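Local structure of regulatory protein BlaR1 (Bacillus licheniformis, 1NRF) at residues Y50-K53 / E54-R58; A70-A73 / L74-I78; T91-Y95 / K96-Q100. The protein probably senses beta-lactam antibiotics at the cell surface, through acylation of a serine in the C-terminal sensor domain described here, and relays the signal to the cytoplasm. All blocks are in the same frame, centred on the assembly; numbering follows the deposited sequence.

How the interactions relate
Following the chain from the N terminus, the three contacts come in series; none encloses or crosses another, and each closes a short local turn. Interaction 1 (50-58) winds the chain from strand 46-50 into the short helix 52-56, against the sheet. Interaction 2 (70-78) terminates the next helix, 66-76, among the helices 113-123, 125-134 and 177-187, and its centre lies about 31 Å from that of interaction 1, across the centre of the chain. Interaction 3 (91-100) folds up the long connection from that helix to helix 104-110, its nearest atoms about 15 Å from interaction 2. Together they mark the sheet side, the helical side and a surface loop of the penicillin-binding transpeptidase domain.

Interaction 1: Y50-K53 / E54-R58; sequences YNRK and ESTSR
The amide of Asn51 borders the aliphatic part of Glu54, with ND2 3.3 Å from Glu54 CG, and the amide and carboxylate planes are turned 72° apart. Asn51 CB sits over the centre of one face of the Tyr50 ring; that ring also meets Phe28, and its hydroxyl bonds to Ser25. Thr56 CG2 comes obliquely to the Arg52 guanidinium, 3.7 Å from NH1. Asn51 is the N-cap of helix 52-56: with CG trans to the backbone N (chi1 -165°), OD1 faces the amide of Glu54, and the bond from Glu54 N is straight but weak at 3.4 Å. Three consecutive hydroxyls then each reach the carbonyl four residues back. Ser55 OG bonds to Asn51 O (2.7 Å) from above the carbonyl plane, while Ser55 N grips the same oxygen nearly end-on. Thr56 OG1 donates to Arg52 O at 2.5 Å, and Ser57 OG to Lys53 O at 2.6 Å, across the carbonyl plane from Thr56 N. The short helix lies against strand 33-41, where Glu54 touches Ser34 and Ser55 touches Val38. Ser55 makes a backbone bond with Leu159, and Arg58, just past the helix, a salt bridge with Glu160, both in helix 158-170.

Interaction 2: A70-A73 / L74-I78; sequences ALLA and LESGI
Ala73 and Ile78 meet across a Schellman motif that ends helix 66-76, the helix that begins at Lys66, just after Ser63, by similarity the residue acylated by the antibiotic. The reversal is built from two backbone bonds: Gly77 N donates to Leu74 O at 3.0 Å, and Ile78 N reaches back to Ala73 O, also at 3.0 Å but bent and weak. Gly77 makes the turn possible with a positive phi of 87°, a region glycine enters easily. The chain thereby folds back so that Ile78 CB lies 4.4 Å from Ala73 CB, the apolar contact that commonly accompanies this motif. Upstream the helix is regular, with Leu74 N bonded to Ala70 O (3.1 Å) and Glu75 N to Leu71 O (3.0 Å). In the last turn Ser76 N bonds to Leu72 O (3.0 Å), and the Ser76 hydroxyl adds a weak bond to the same carbonyl at 3.3 Å, its OG turned back beside its own backbone N. Leu74 places CG beside its backbone N too, which brings CG within 3.3 Å of Ala70 O. Glu75 OE2 is held by Asn179 ND2 and Lys176 N. Around this turn, Leu74 packs on Thr182 and Val183 of helix 177-187, Leu72 lies on Leu128 and Tyr131 of helix 125-134, and Ala73 and Ile78 both rest on Leu119 of helix 113-123.

Interaction 3: T91-Y95 / K96-Q100; sequences TQYPY and KEWNQ
Tyr93, Tyr95 and Trp98 form an aromatic cluster in the loop between helices 66-76 and 104-110, with the indole as the shared member. Trp98 turns its edge toward the face of Tyr93, an offset edge-to-face pair with the centroid of its six-membered ring 5.7 Å from that of Tyr93 and the planes at 60°. CE3 is the leading atom, directed at the CG side of the tyrosine ring. Thr91 CG2 covers the opposite face of Tyr93. Tyr95 uses a face of the indole instead: the two side chains run alongside each other, and Tyr95 CD1 stands 3.8 Å above the plane of the six-membered ring, over its centre. It is an oblique pairing, with the planes inclined at 47°. Further along the indole, Tyr95 CB makes a CH-pi contact 4.2 Å from the centroid of the five-membered ring of Trp98, almost on its normal. The backbone between them turns, closed by Trp98 N donating to Tyr95 O (3.0 Å). Asn99, with CG beside its own backbone N, clamps Tyr93 with both ends of its amide. OD1 accepts a short bond from Tyr93 N, 2.6 Å, on a lone pair, and ND2 donates to Tyr93 O at 3.1 Å, nearly straight and in the amide plane; the pair of bonds would hold the amide's rotation. Trp114 stacks on Tyr93 and its NE1 bonds to Trp98 O; the side chain of Trp98 lies about 7 Å from that of Ser63, the probable acylation site. A water accepts from Lys96 N at 3.2 Å and donates weakly to Pro94 O.

Interaction 1: Y50-K53 / E54-R58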
loop_
_atom_site.group_PDB
_atom_site.type_symbol
_atom_site.label_atom_id
_atom_site.label_comp_id
_atom_site.label_asym_id
_atom_site.label_seq_id
_atom_site.Cartn_x
_atom_site.Cartn_y
_atom_site.Cartn_z
ATOM N N TYR A 50 3.319 -15.978 -6.609
ATOM C CA TYR A 50 3.854 -17.010 -5.746
ATOM C C TYR A 50 2.887 -17.173 -4.573
ATOM O O TYR A 50 2.474 -16.176 -3.958
ATOM C CB TYR A 50 5.245 -16.609 -5.237
ATOM C CG TYR A 50 5.692 -17.404 -4.037
ATOM C CD1 TYR A 50 5.919 -16.775 -2.815
ATOM C CD2 TYR A 50 5.805 -18.791 -4.098
ATOM C CE1 TYR A 50 6.237 -17.505 -1.682
ATOM C CE2 TYR A 50 6.125 -19.535 -2.966
ATOM C CZ TYR A 50 6.335 -18.885 -1.760
ATOM O OH TYR A 50 6.623 -19.612 -0.629
ATOM N N ASN A 51 2.533 -18.427 -4.283
ATOM C CA ASN A 51 1.625 -18.787 -3.195
ATOM C C ASN A 51 0.228 -18.220 -3.438
ATOM O O ASN A 51 -0.143 -17.200 -2.854
ATOM C CB ASN A 51 2.171 -18.264 -1.866
ATOM C CG ASN A 51 1.490 -18.882 -0.669
ATOM O OD1 ASN A 51 0.391 -19.422 -0.774
ATOM N ND2 ASN A 51 2.135 -18.792 0.485
ATOM N N ARG A 52 -0.544 -18.897 -4.287
ATOM C CA ARG A 52 -1.888 -18.456 -4.634
ATOM C C ARG A 52 -2.821 -18.245 -3.441
ATOM O O ARG A 52 -3.655 -17.332 -3.444
ATOM C CB ARG A 52 -2.537 -19.444 -5.613
ATOM C CG ARG A 52 -3.768 -18.858 -6.304
ATOM C CD ARG A 52 -4.443 -19.807 -7.281
ATOM N NE ARG A 52 -5.529 -19.133 -8.001
ATOM C CZ ARG A 52 -6.629 -18.645 -7.429
ATOM N NH1 ARG A 52 -6.806 -18.754 -6.119
ATOM N NH2 ARG A 52 -7.550 -18.035 -8.163
ATOM N N LYS A 53 -2.681 -19.088 -2.425
ATOM C CA LYS A 53 -3.529 -19.002 -1.243
ATOM C C LYS A 53 -3.376 -17.648 -0.539
ATOM O O LYS A 53 -4.360 -16.951 -0.309
ATOM C CB LYS A 53 -3.194 -20.158 -0.294
ATOM C CG LYS A 53 -4.188 -20.360 0.845
ATOM C CD LYS A 53 -3.839 -21.612 1.644
ATOM C CE LYS A 53 -4.839 -21.861 2.761
ATOM N NZ LYS A 53 -4.906 -20.718 3.717
ATOM N N GLU A 54 -2.139 -17.279 -0.212
ATOM C CA GLU A 54 -1.857 -16.010 0.446
ATOM C C GLU A 54 -2.256 -14.829 -0.437
ATOM O O GLU A 54 -2.837 -13.847 0.030
ATOM C CB GLU A 54 -0.364 -15.905 0.784
ATOM C CG GLU A 54 0.082 -16.688 2.027
ATOM C CD GLU A 54 0.295 -15.810 3.272
ATOM O OE1 GLU A 54 0.737 -16.354 4.312
ATOM O OE2 GLU A 54 0.028 -14.587 3.221
ATOM N N SER A 55 -1.943 -14.949 -1.720
ATOM C CA SER A 55 -2.223 -13.905 -2.696
ATOM C C SER A 55 -3.710 -13.610 -2.880
ATOM O O SER A 55 -4.072 -12.579 -3.445
ATOM C CB SER A 55 -1.615 -14.296 -4.045
ATOM O OG SER A 55 -0.277 -14.724 -3.881
ATOM N N THR A 56 -4.564 -14.516 -2.416
ATOM C CA THR A 56 -6.003 -14.337 -2.551
ATOM C C THR A 56 -6.695 -14.216 -1.184
ATOM O O THR A 56 -7.905 -14.048 -1.087
ATOM C CB THR A 56 -6.632 -15.499 -3.379
ATOM O OG1 THR A 56 -6.060 -16.755 -2.980
ATOM C CG2 THR A 56 -6.386 -15.289 -4.855
ATOM N N SER A 57 -5.910 -14.299 -0.124
ATOM C CA SER A 57 -6.445 -14.170 1.220
ATOM C C SER A 57 -6.370 -12.696 1.583
ATOM O O SER A 57 -5.405 -12.031 1.240
ATOM C CB SER A 57 -5.600 -14.979 2.196
ATOM O OG SER A 57 -5.608 -16.347 1.842
ATOM N N ARG A 58 -7.395 -12.194 2.268
ATOM C CA ARG A 58 -7.438 -10.794 2.675
ATOM C C ARG A 58 -6.835 -10.604 4.053
ATOM O O ARG A 58 -6.905 -11.483 4.904
ATOM C CB ARG A 58 -8.874 -10.285 2.686
ATOM C CG ARG A 58 -9.398 -9.879 1.343
ATOM C CD ARG A 58 -10.898 -9.780 1.395
ATOM N NE ARG A 58 -11.466 -9.116 0.226
ATOM C CZ ARG A 58 -12.697 -9.336 -0.212
ATOM N NH1 ARG A 58 -13.473 -10.205 0.418
ATOM N NH2 ARG A 58 -13.160 -8.684 -1.268
#

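Interaction 2: A70-A73 / L74-I78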
loop_
_atom_site.group_PDB
_atom_site.type_symbol
_atom_site.label_atom_id
_atom_site.label_comp_id
_atom_site.label_asym_id
_atom_site.label_seq_id
_atom_site.Cartn_x
_atom_site.Cartn_y
_atom_site.Cartn_z
ATOM N N ALA A 70 -5.157 9.249 1.727
ATOM C CA ALA A 70 -4.640 10.523 1.238
ATOM C C ALA A 70 -5.435 11.047 0.041
ATOM O O ALA A 70 -5.662 12.246 -0.090
ATOM C CB ALA A 70 -3.169 10.366 0.864
ATOM N N LEU A 71 -5.858 10.136 -0.827
ATOM C CA LEU A 71 -6.614 10.499 -2.020
ATOM C C LEU A 71 -7.994 11.063 -1.671
ATOM O O LEU A 71 -8.457 12.018 -2.291
ATOM C CB LEU A 71 -6.761 9.276 -2.927
ATOM C CG LEU A 71 -7.446 9.478 -4.280
ATOM C CD1 LEU A 71 -6.722 10.526 -5.121
ATOM C CD2 LEU A 71 -7.464 8.139 -4.991
ATOM N N LEU A 72 -8.648 10.466 -0.681
ATOM C CA LEU A 72 -9.957 10.936 -0.270
ATOM C C LEU A 72 -9.791 12.317 0.356
ATOM O O LEU A 72 -10.575 13.220 0.078
ATOM C CB LEU A 72 -10.590 9.976 0.742
ATOM C CG LEU A 72 -11.902 10.460 1.375
ATOM C CD1 LEU A 72 -12.981 10.575 0.306
ATOM C CD2 LEU A 72 -12.340 9.508 2.471
ATOM N N ALA A 73 -8.761 12.474 1.188
ATOM C CA ALA A 73 -8.500 13.745 1.858
ATOM C C ALA A 73 -8.328 14.895 0.864
ATOM O O ALA A 73 -8.843 15.997 1.075
ATOM C CB ALA A 73 -7.266 13.625 2.738
ATOM N N LEU A 74 -7.596 14.638 -0.214
ATOM C CA LEU A 74 -7.373 15.647 -1.241
ATOM C C LEU A 74 -8.678 15.954 -1.983
ATOM O O LEU A 74 -9.052 17.114 -2.168
ATOM C CB LEU A 74 -6.315 15.157 -2.235
ATOM C CG LEU A 74 -4.892 15.035 -1.688
ATOM C CD1 LEU A 74 -3.999 14.326 -2.705
ATOM C CD2 LEU A 74 -4.356 16.439 -1.356
ATOM N N GLU A 75 -9.363 14.898 -2.406
ATOM C CA GLU A 75 -10.623 15.020 -3.127
ATOM C C GLU A 75 -11.691 15.785 -2.355
ATOM O O GLU A 75 -12.590 16.371 -2.958
ATOM C CB GLU A 75 -11.149 13.629 -3.477
ATOM C CG GLU A 75 -10.582 13.061 -4.762
ATOM C CD GLU A 75 -11.111 13.793 -5.976
ATOM O OE1 GLU A 75 -12.352 13.924 -6.086
ATOM O OE2 GLU A 75 -10.298 14.231 -6.819
ATOM N N SER A 76 -11.590 15.769 -1.026
ATOM C CA SER A 76 -12.545 16.450 -0.154
ATOM C C SER A 76 -12.156 17.896 0.140
ATOM O O SER A 76 -12.961 18.672 0.653
ATOM C CB SER A 76 -12.677 15.700 1.174
ATOM O OG SER A 76 -13.459 14.532 1.030
ATOM N N GLY A 77 -10.918 18.249 -0.180
ATOM C CA GLY A 77 -10.454 19.593 0.081
ATOM C C GLY A 77 -9.891 19.711 1.485
ATOM O O GLY A 77 -9.516 20.804 1.920
ATOM N N ILE A 78 -9.831 18.589 2.203
ATOM C CA ILE A 78 -9.296 18.578 3.568
ATOM C C ILE A 78 -7.836 19.035 3.577
ATOM O O ILE A 78 -7.358 19.588 4.566
ATOM C CB ILE A 78 -9.389 17.170 4.204
ATOM C CG1 ILE A 78 -10.848 16.714 4.248
ATOM C CG2 ILE A 78 -8.818 17.190 5.612
ATOM C CD1 ILE A 78 -11.792 17.698 4.918
#

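Interaction 3: T91-Y95 / K96-Q100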
loop_
_atom_site.group_PDB
_atom_site.type_symbol
_atom_site.label_atom_id
_atom_site.label_comp_id
_atom_site.label_asym_id
_atom_site.label_seq_id
_atom_site.Cartn_x
_atom_site.Cartn_y
_atom_site.Cartn_z
ATOM N N THR A 91 2.052 14.807 21.789
ATOM C CA THR A 91 1.987 13.416 22.216
ATOM C C THR A 91 3.289 12.693 21.905
ATOM O O THR A 91 3.748 12.687 20.765
ATOM C CB THR A 91 0.847 12.670 21.496
ATOM O OG1 THR A 91 -0.404 13.313 21.783
ATOM C CG2 THR A 91 0.796 11.208 21.945
ATOM N N GLN A 92 3.878 12.085 22.927
ATOM C CA GLN A 92 5.124 11.348 22.771
ATOM C C GLN A 92 4.781 9.948 22.252
ATOM O O GLN A 92 4.587 9.021 23.038
ATOM C CB GLN A 92 5.846 11.249 24.125
ATOM C CG GLN A 92 7.315 10.830 24.055
ATOM C CD GLN A 92 7.918 10.503 25.427
ATOM O OE1 GLN A 92 9.122 10.266 25.551
ATOM N NE2 GLN A 92 7.077 10.484 26.456
ATOM N N TYR A 93 4.681 9.802 20.933
ATOM C CA TYR A 93 4.369 8.501 20.339
ATOM C C TYR A 93 5.592 7.585 20.411
ATOM O O TYR A 93 6.725 8.058 20.525
ATOM C CB TYR A 93 3.913 8.652 18.880
ATOM C CG TYR A 93 2.611 9.410 18.714
ATOM C CD1 TYR A 93 2.606 10.782 18.452
ATOM C CD2 TYR A 93 1.382 8.762 18.848
ATOM C CE1 TYR A 93 1.409 11.491 18.329
ATOM C CE2 TYR A 93 0.182 9.462 18.727
ATOM C CZ TYR A 93 0.205 10.825 18.469
ATOM O OH TYR A 93 -0.973 11.525 18.371
ATOM N N PRO A 94 5.375 6.260 20.352
ATOM C CA PRO A 94 6.451 5.260 20.413
ATOM C C PRO A 94 7.505 5.384 19.310
ATOM O O PRO A 94 8.515 4.690 19.335
ATOM C CB PRO A 94 5.693 3.934 20.326
ATOM C CG PRO A 94 4.354 4.263 20.918
ATOM C CD PRO A 94 4.058 5.602 20.304
ATOM N N TYR A 95 7.270 6.275 18.352
ATOM C CA TYR A 95 8.192 6.458 17.233
ATOM C C TYR A 95 8.564 7.926 17.105
ATOM O O TYR A 95 7.707 8.776 16.871
ATOM C CB TYR A 95 7.526 5.938 15.958
ATOM C CG TYR A 95 6.752 4.674 16.239
ATOM C CD1 TYR A 95 5.425 4.731 16.672
ATOM C CD2 TYR A 95 7.389 3.432 16.231
ATOM C CE1 TYR A 95 4.758 3.590 17.104
ATOM C CE2 TYR A 95 6.733 2.282 16.663
ATOM C CZ TYR A 95 5.422 2.370 17.104
ATOM O OH TYR A 95 4.793 1.248 17.588
ATOM N N LYS A 96 9.852 8.216 17.256
ATOM C CA LYS A 96 10.338 9.589 17.204
ATOM C C LYS A 96 10.005 10.384 15.932
ATOM O O LYS A 96 10.006 11.622 15.946
ATOM C CB LYS A 96 11.850 9.612 17.443
ATOM C CG LYS A 96 12.270 10.702 18.409
ATOM C CD LYS A 96 13.561 11.372 17.985
ATOM C CE LYS A 96 13.777 12.654 18.778
ATOM N NZ LYS A 96 14.949 13.439 18.291
ATOM N N GLU A 97 9.708 9.687 14.838
ATOM C CA GLU A 97 9.397 10.362 13.579
ATOM C C GLU A 97 7.985 10.930 13.529
ATOM O O GLU A 97 7.682 11.797 12.712
ATOM C CB GLU A 97 9.611 9.408 12.406
ATOM C CG GLU A 97 11.063 9.030 12.190
ATOM C CD GLU A 97 11.281 8.288 10.886
ATOM O OE1 GLU A 97 12.452 8.155 10.466
ATOM O OE2 GLU A 97 10.281 7.835 10.285
ATOM N N TRP A 98 7.119 10.427 14.398
ATOM C CA TRP A 98 5.744 10.900 14.460
ATOM C C TRP A 98 5.709 12.172 15.306
ATOM O O TRP A 98 4.872 13.056 15.095
ATOM C CB TRP A 98 4.849 9.842 15.120
ATOM C CG TRP A 98 4.627 8.579 14.320
ATOM C CD1 TRP A 98 5.330 8.150 13.223
ATOM C CD2 TRP A 98 3.640 7.571 14.577
ATOM N NE1 TRP A 98 4.838 6.942 12.786
ATOM C CE2 TRP A 98 3.802 6.564 13.598
ATOM C CE3 TRP A 98 2.633 7.421 15.544
ATOM C CZ2 TRP A 98 2.995 5.425 13.559
ATOM C CZ3 TRP A 98 1.832 6.291 15.505
ATOM C CH2 TRP A 98 2.018 5.307 14.519
ATOM N N ASN A 99 6.645 12.248 16.252
ATOM C CA ASN A 99 6.749 13.356 17.205
ATOM C C ASN A 99 7.316 14.668 16.663
ATOM O O ASN A 99 8.318 15.184 17.175
ATOM C CB ASN A 99 7.574 12.900 18.412
ATOM C CG ASN A 99 7.048 11.613 19.022
ATOM O OD1 ASN A 99 5.892 11.534 19.424
ATOM N ND2 ASN A 99 7.896 10.595 19.087
ATOM N N GLN A 100 6.658 15.207 15.641
ATOM C CA GLN A 100 7.069 16.464 15.023
ATOM C C GLN A 100 6.052 16.893 13.979
ATOM O O GLN A 100 5.208 16.100 13.567
ATOM C CB GLN A 100 8.449 16.315 14.385
ATOM C CG GLN A 100 8.653 15.007 13.648
ATOM C CD GLN A 100 10.099 14.792 13.255
ATOM O OE1 GLN A 100 10.615 15.464 12.359
ATOM N NE2 GLN A 100 10.771 13.858 13.935
HETATM O O HOH W 1 11.599 6.033 18.717
#